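Local coordinates for DUF3829 family protein (Bacteroides vulgatus, PDB 4YJW) that is of unknown function, an all-alpha protein that is probably made as a lipoprotein with a signal peptide, at residues D112-Y115 against K116-N119; A121-D124 against K125-E129. One frame throughout, in Å; residues are numbered along the deposited sequence.

Contact 1 (D112-Y115 against K116-N119); sequences DQSY and KKDN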
ATOM      1  N   ASP A 112      21.057  -0.261 -18.573  1.00 19.96           N
ATOM      2  CA  ASP A 112      21.386   0.361 -19.864  1.00 21.13           C
ATOM      3  C   ASP A 112      22.580   1.317 -19.687  1.00 27.73           C
ATOM      4  O   ASP A 112      22.887   2.100 -20.593  1.00 29.66           O
ATOM      5  CB  ASP A 112      20.158   1.051 -20.496  1.00 22.83           C
ATOM      6  CG  ASP A 112      19.707   2.346 -19.844  1.00 32.41           C
ATOM      7  OD1 ASP A 112      20.403   2.821 -18.917  1.00 28.82           O
ATOM      8  OD2 ASP A 112      18.619   2.852 -20.216  1.00 39.91           O
ATOM      9  N   GLN A 113      23.227   1.272 -18.494  1.00 24.19           N
ATOM     10  CA  GLN A 113      24.436   2.037 -18.130  1.00 24.83           C
ATOM     11  C   GLN A 113      24.200   3.565 -18.038  1.00 26.72           C
ATOM     12  O   GLN A 113      25.180   4.324 -18.020  1.00 26.09           O
ATOM     13  CB  GLN A 113      25.601   1.745 -19.112  1.00 27.55           C
ATOM     14  CG  GLN A 113      26.039   0.285 -19.142  1.00 50.90           C
ATOM     15  CD  GLN A 113      27.073   0.054 -20.210  1.00 81.04           C
ATOM     16  OE1 GLN A 113      28.280   0.213 -19.988  1.00 77.59           O
ATOM     17  NE2 GLN A 113      26.618  -0.304 -21.403  1.00 76.35           N
ATOM     18  N   SER A 114      22.930   4.009 -17.893  1.00 22.04           N
ATOM     19  CA  SER A 114      22.619   5.445 -17.713  1.00 22.28           C
ATOM     20  C   SER A 114      23.248   5.990 -16.421  1.00 26.09           C
ATOM     21  O   SER A 114      23.558   7.190 -16.362  1.00 27.31           O
ATOM     22  CB  SER A 114      21.116   5.692 -17.682  1.00 24.25           C
ATOM     23  OG  SER A 114      20.505   5.468 -18.939  1.00 28.48           O
ATOM     24  N   TYR A 115      23.487   5.107 -15.401  1.00 21.32           N
ATOM     25  CA  TYR A 115      24.101   5.514 -14.131  1.00 21.43           C
ATOM     26  C   TYR A 115      25.505   6.097 -14.319  1.00 26.55           C
ATOM     27  O   TYR A 115      25.939   6.903 -13.493  1.00 25.41           O
ATOM     28  CB  TYR A 115      24.133   4.366 -13.104  1.00 22.47           C
ATOM     29  CG  TYR A 115      25.122   3.265 -13.411  1.00 25.11           C
ATOM     30  CD1 TYR A 115      24.771   2.195 -14.232  1.00 25.28           C
ATOM     31  CD2 TYR A 115      26.391   3.263 -12.837  1.00 28.01           C
ATOM     32  CE1 TYR A 115      25.669   1.160 -14.493  1.00 26.42           C
ATOM     33  CE2 TYR A 115      27.308   2.245 -13.112  1.00 29.31           C
ATOM     34  CZ  TYR A 115      26.940   1.194 -13.938  1.00 35.83           C
ATOM     35  OH  TYR A 115      27.834   0.183 -14.213  1.00 37.10           O
ATOM     36  N   LYS A 116      26.213   5.680 -15.384  1.00 24.52           N
ATOM     37  CA  LYS A 116      27.566   6.186 -15.685  1.00 25.02           C
ATOM     38  C   LYS A 116      27.497   7.651 -16.108  1.00 29.83           C
ATOM     39  O   LYS A 116      28.418   8.412 -15.817  1.00 30.66           O
ATOM     40  CB  LYS A 116      28.225   5.337 -16.792  1.00 27.42           C
ATOM     41  CG  LYS A 116      28.492   3.891 -16.374  1.00 38.08           C
ATOM     42  CD  LYS A 116      29.246   3.126 -17.461  1.00 48.19           C
ATOM     43  CE  LYS A 116      29.463   1.670 -17.118  1.00 56.92           C
ATOM     44  NZ  LYS A 116      30.439   1.484 -16.005  1.00 64.03           N
ATOM     45  N   LYS A 117      26.381   8.056 -16.752  1.00 25.94           N
ATOM     46  CA  LYS A 117      26.176   9.416 -17.259  1.00 26.97           C
ATOM     47  C   LYS A 117      25.876  10.462 -16.155  1.00 28.31           C
ATOM     48  O   LYS A 117      26.185  11.634 -16.359  1.00 27.19           O
ATOM     49  CB  LYS A 117      25.056   9.443 -18.318  1.00 31.14           C
ATOM     50  CG  LYS A 117      25.490   8.849 -19.663  1.00 49.43           C
ATOM     51  CD  LYS A 117      24.534   9.203 -20.809  1.00 61.49           C
ATOM     52  CE  LYS A 117      23.459   8.165 -21.055  1.00 71.50           C
ATOM     53  NZ  LYS A 117      22.315   8.294 -20.108  1.00 76.91           N
ATOM     54  N   ASP A 118      25.237  10.069 -15.035  1.00 24.36           N
ATOM     55  CA  ASP A 118      24.919  11.025 -13.960  1.00 24.33           C
ATOM     56  C   ASP A 118      25.635  10.641 -12.640  1.00 29.04           C
ATOM     57  O   ASP A 118      25.220  11.080 -11.566  1.00 29.04           O
ATOM     58  CB  ASP A 118      23.393  11.135 -13.762  1.00 25.11           C
ATOM     59  CG  ASP A 118      22.755   9.928 -13.095  1.00 25.86           C
ATOM     60  OD1 ASP A 118      23.421   8.883 -13.005  1.00 23.66           O
ATOM     61  OD2 ASP A 118      21.618  10.057 -12.603  1.00 25.55           O
ATOM     62  N   ASN A 119      26.684   9.798 -12.727  1.00 27.43           N
ATOM     63  CA  ASN A 119      27.481   9.302 -11.587  1.00 28.46           C
ATOM     64  C   ASN A 119      26.575   8.830 -10.429  1.00 31.84           C
ATOM     65  O   ASN A 119      26.696   9.309  -9.295  1.00 32.16           O
ATOM     66  CB  ASN A 119      28.486  10.361 -11.094  1.00 34.76           C
ATOM     67  CG  ASN A 119      29.504   9.844 -10.085  1.00 55.34           C
ATOM     68  OD1 ASN A 119      29.845   8.653 -10.033  1.00 48.53           O
ATOM     69  ND2 ASN A 119      29.965  10.722  -9.218  1.00 49.22           N
TER
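Lys116 lays its aliphatic chain along Tyr115, the residue just before it, both side chains pointing the same way. The methylene CG of Lys116 sits over one face of the ring, 4.0 Å from the centroid of Tyr115 and displaced toward the rim, a CH-pi contact. Further out, a bend at the last torsion (chi4 -70°) brings Lys116 NZ to 3.4 Å from Tyr115 OH, a weak hydrogen bond. Gln113 flanks the same lysine, its OE1 resting 3.4 Å from Lys116 CE. The ring of Tyr115 can lie under the lysine because its CG is tucked between the backbone N and the carbonyl carbon (chi1 72°). With the ring of Tyr115 cut back to an alanine, the Lys116 chain would probably lose the face it lies over, and NZ its weak bond to the phenol oxygen.

Together these residues make a short, weakly bonded helical turn in the connection that follows helix 79-111. Its backbone bonds run from i+3 to i, as in a 3-10 turn: Lys116 N to Gln113 O at 3.1 Å and Lys117 N to Ser114 O at 3.0 Å. Asp112, where the chain has just left helical geometry, sets up the entry through an Asx turn. Its OD1 takes the backbone N of Ser114 at 3.0 Å and also Ser114 OG at 2.6 Å, both donors arriving from the same face of the carboxylate. Lys117 folds back through bends at chi3 and chi4, and its NZ comes to 3.6 Å from Ser114 OG. At the far end, Asp118 brings its carboxylate back near the Tyr115 carbonyl, but its bonds go elsewhere: OD1 to Tyr109 OH and OD2 to the backbone N of Leu122. Tyr115 and Ser114 both pack against Tyr109 of helix 79-111.

Contact 2 (A121-D124 against K125-E129); sequences ALAD and KIRKE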
ATOM      1  N   ALA A 121      23.556   9.594  -9.584  1.00 21.28           N
ATOM      2  CA  ALA A 121      22.700  10.591  -8.917  1.00 22.53           C
ATOM      3  C   ALA A 121      21.255  10.094  -8.828  1.00 23.49           C
ATOM      4  O   ALA A 121      20.644  10.165  -7.756  1.00 22.68           O
ATOM      5  CB  ALA A 121      22.749  11.924  -9.637  1.00 24.94           C
ATOM      6  N   LEU A 122      20.715   9.556  -9.936  1.00 18.48           N
ATOM      7  CA  LEU A 122      19.349   9.023  -9.886  1.00 18.18           C
ATOM      8  C   LEU A 122      19.308   7.744  -9.017  1.00 17.65           C
ATOM      9  O   LEU A 122      18.319   7.532  -8.321  1.00 17.19           O
ATOM     10  CB  LEU A 122      18.791   8.754 -11.300  1.00 18.61           C
ATOM     11  CG  LEU A 122      17.337   8.235 -11.345  1.00 22.93           C
ATOM     12  CD1 LEU A 122      16.343   9.292 -10.854  1.00 24.46           C
ATOM     13  CD2 LEU A 122      16.970   7.742 -12.715  1.00 24.18           C
ATOM     14  N   ALA A 123      20.386   6.920  -9.025  1.00 14.11           N
ATOM     15  CA  ALA A 123      20.431   5.706  -8.188  1.00 13.99           C
ATOM     16  C   ALA A 123      20.249   6.080  -6.716  1.00 16.75           C
ATOM     17  O   ALA A 123      19.406   5.486  -6.054  1.00 15.90           O
ATOM     18  CB  ALA A 123      21.765   4.969  -8.381  1.00 14.84           C
ATOM     19  N   ASP A 124      21.000   7.101  -6.229  1.00 14.54           N
ATOM     20  CA  ASP A 124      20.920   7.531  -4.827  1.00 15.89           C
ATOM     21  C   ASP A 124      19.580   8.197  -4.521  1.00 19.08           C
ATOM     22  O   ASP A 124      19.034   7.971  -3.439  1.00 16.97           O
ATOM     23  CB  ASP A 124      22.084   8.449  -4.454  1.00 17.75           C
ATOM     24  CG  ASP A 124      23.381   7.693  -4.203  1.00 25.51           C
ATOM     25  OD1 ASP A 124      23.322   6.451  -3.923  1.00 22.58           O
ATOM     26  OD2 ASP A 124      24.435   8.333  -4.211  1.00 27.53           O
ATOM     27  N   LYS A 125      19.028   8.988  -5.473  1.00 17.56           N
ATOM     28  CA  LYS A 125      17.707   9.619  -5.267  1.00 18.62           C
ATOM     29  C   LYS A 125      16.639   8.534  -5.062  1.00 17.97           C
ATOM     30  O   LYS A 125      15.793   8.636  -4.167  1.00 17.64           O
ATOM     31  CB  LYS A 125      17.366  10.497  -6.484  1.00 23.53           C
ATOM     32  CG  LYS A 125      16.047  11.256  -6.362  1.00 33.18           C
ATOM     33  CD  LYS A 125      15.878  12.232  -7.529  1.00 43.68           C
ATOM     34  CE  LYS A 125      14.533  12.933  -7.521  1.00 52.86           C
ATOM     35  NZ  LYS A 125      14.450  13.971  -6.462  1.00 60.09           N
ATOM     36  N   ILE A 126      16.667   7.502  -5.921  1.00 13.08           N
ATOM     37  CA  ILE A 126      15.714   6.393  -5.865  1.00 13.92           C
ATOM     38  C   ILE A 126      15.912   5.595  -4.573  1.00 16.77           C
ATOM     39  O   ILE A 126      14.924   5.296  -3.900  1.00 14.97           O
ATOM     40  CB  ILE A 126      15.804   5.480  -7.131  1.00 15.54           C
ATOM     41  CG1 ILE A 126      15.243   6.234  -8.365  1.00 17.36           C
ATOM     42  CG2 ILE A 126      15.034   4.145  -6.896  1.00 14.46           C
ATOM     43  CD1 ILE A 126      15.419   5.519  -9.781  1.00 22.99           C
ATOM     44  N   ARG A 127      17.161   5.286  -4.198  1.00 14.75           N
ATOM     45  CA  ARG A 127      17.398   4.521  -2.942  1.00 13.98           C
ATOM     46  C   ARG A 127      16.797   5.245  -1.734  1.00 17.11           C
ATOM     47  O   ARG A 127      16.165   4.613  -0.879  1.00 15.73           O
ATOM     48  CB  ARG A 127      18.911   4.295  -2.708  1.00 14.90           C
ATOM     49  CG  ARG A 127      19.500   3.272  -3.684  1.00 13.91           C
ATOM     50  CD  ARG A 127      21.013   3.383  -3.720  1.00 16.65           C
ATOM     51  NE  ARG A 127      21.526   2.461  -4.731  1.00 15.34           N
ATOM     52  CZ  ARG A 127      22.605   2.660  -5.468  1.00 17.61           C
ATOM     53  NH1 ARG A 127      23.333   3.769  -5.315  1.00 15.59           N
ATOM     54  NH2 ARG A 127      22.988   1.747  -6.346  1.00 15.69           N
ATOM     55  N   LYS A 128      17.016   6.562  -1.628  1.00 15.21           N
ATOM     56  CA  LYS A 128      16.504   7.309  -0.479  1.00 14.65           C
ATOM     57  C   LYS A 128      14.965   7.298  -0.448  1.00 19.07           C
ATOM     58  O   LYS A 128      14.353   7.107   0.611  1.00 19.55           O
ATOM     59  CB  LYS A 128      17.032   8.755  -0.500  1.00 17.29           C
ATOM     60  CG  LYS A 128      18.548   8.872  -0.228  1.00 18.21           C
ATOM     61  CD  LYS A 128      18.960  10.354  -0.127  1.00 25.60           C
ATOM     62  CE  LYS A 128      19.035  11.015  -1.481  1.00 20.40           C
ATOM     63  NZ  LYS A 128      19.596  12.392  -1.385  1.00 20.21           N
ATOM     64  N   GLU A 129      14.345   7.494  -1.609  1.00 16.87           N
ATOM     65  CA  GLU A 129      12.886   7.564  -1.733  1.00 17.68           C
ATOM     66  C   GLU A 129      12.256   6.206  -1.484  1.00 19.14           C
ATOM     67  O   GLU A 129      11.239   6.132  -0.792  1.00 19.16           O
ATOM     68  CB  GLU A 129      12.500   8.097  -3.109  1.00 20.17           C
ATOM     69  CG  GLU A 129      11.005   8.369  -3.286  1.00 36.16           C
ATOM     70  CD  GLU A 129      10.335   9.447  -2.447  1.00 62.66           C
ATOM     71  OE1 GLU A 129      11.019  10.406  -2.018  1.00 55.90           O
ATOM     72  OE2 GLU A 129       9.101   9.345  -2.255  1.00 54.59           O
TER
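Ala123 CB lies over one face of the Arg127 guanidinium, 3.6 Å from NH1 and offset toward the rim of the flat group. At the edge of that same group, Asp124 OD1 receives Arg127 NH1 at 3.0 Å, a salt bridge between residues three apart on one helix. Asp124 OD1 lies almost in the guanidinium plane, but NH1 approaches it from above the carboxylate, and the two planes stand 57° apart. Arg127 runs extended from CG to NE after its CG turns away from its own carbonyl carbon (chi1 -72°), which carries the chain back over the carbonyl of Ala123, with Arg127 CG 3.2 Å from Ala123 O. Its other nitrogens are engaged too: NE bonds the backbone carbonyl of Leu45 and NH2 the hydroxyl of Tyr106, so three N-H donors to three different partners fix the rotation of the group.

Elsewhere round the helix Leu122 and Ile126 meet obliquely, Ile126 CD1 touching Leu122 CG at 3.7 Å, an apolar i to i+4 pair. Beneath all of this run regular alpha-helical bonds, among them Arg127 N to Ala123 O at 2.9 Å and Lys128 N to Asp124 O at 3.1 Å.

The segments form the first turns of the long helix 121-159, which lies against helix 79-111: Leu122 meets Tyr109, Ala123 and Ile126 both touch Tyr106, and Ile126 and Arg127 reach across to Leu45 and Gln47 in a loop after helix 35-44.

How the contacts relate
Contacts 1 and 2 follow one another along the chain, their centres about 13 Å apart: residues 112-119 carry it round from helix 79-111, and residues 121-129 start the return on helix 121-159. Contact 1 lies at an end of the elongated bundle, about 30 Å from the centre of the chain, with no buried residue among those that touch; contact 2, about 20 Å from that centre, is partly buried. The turn is tied to the start of the following helix through the bonds of Asp118, and the Tyr109 hydroxyl also takes the backbone N of Ala123, so one tyrosine of helix 79-111 serves both contacts.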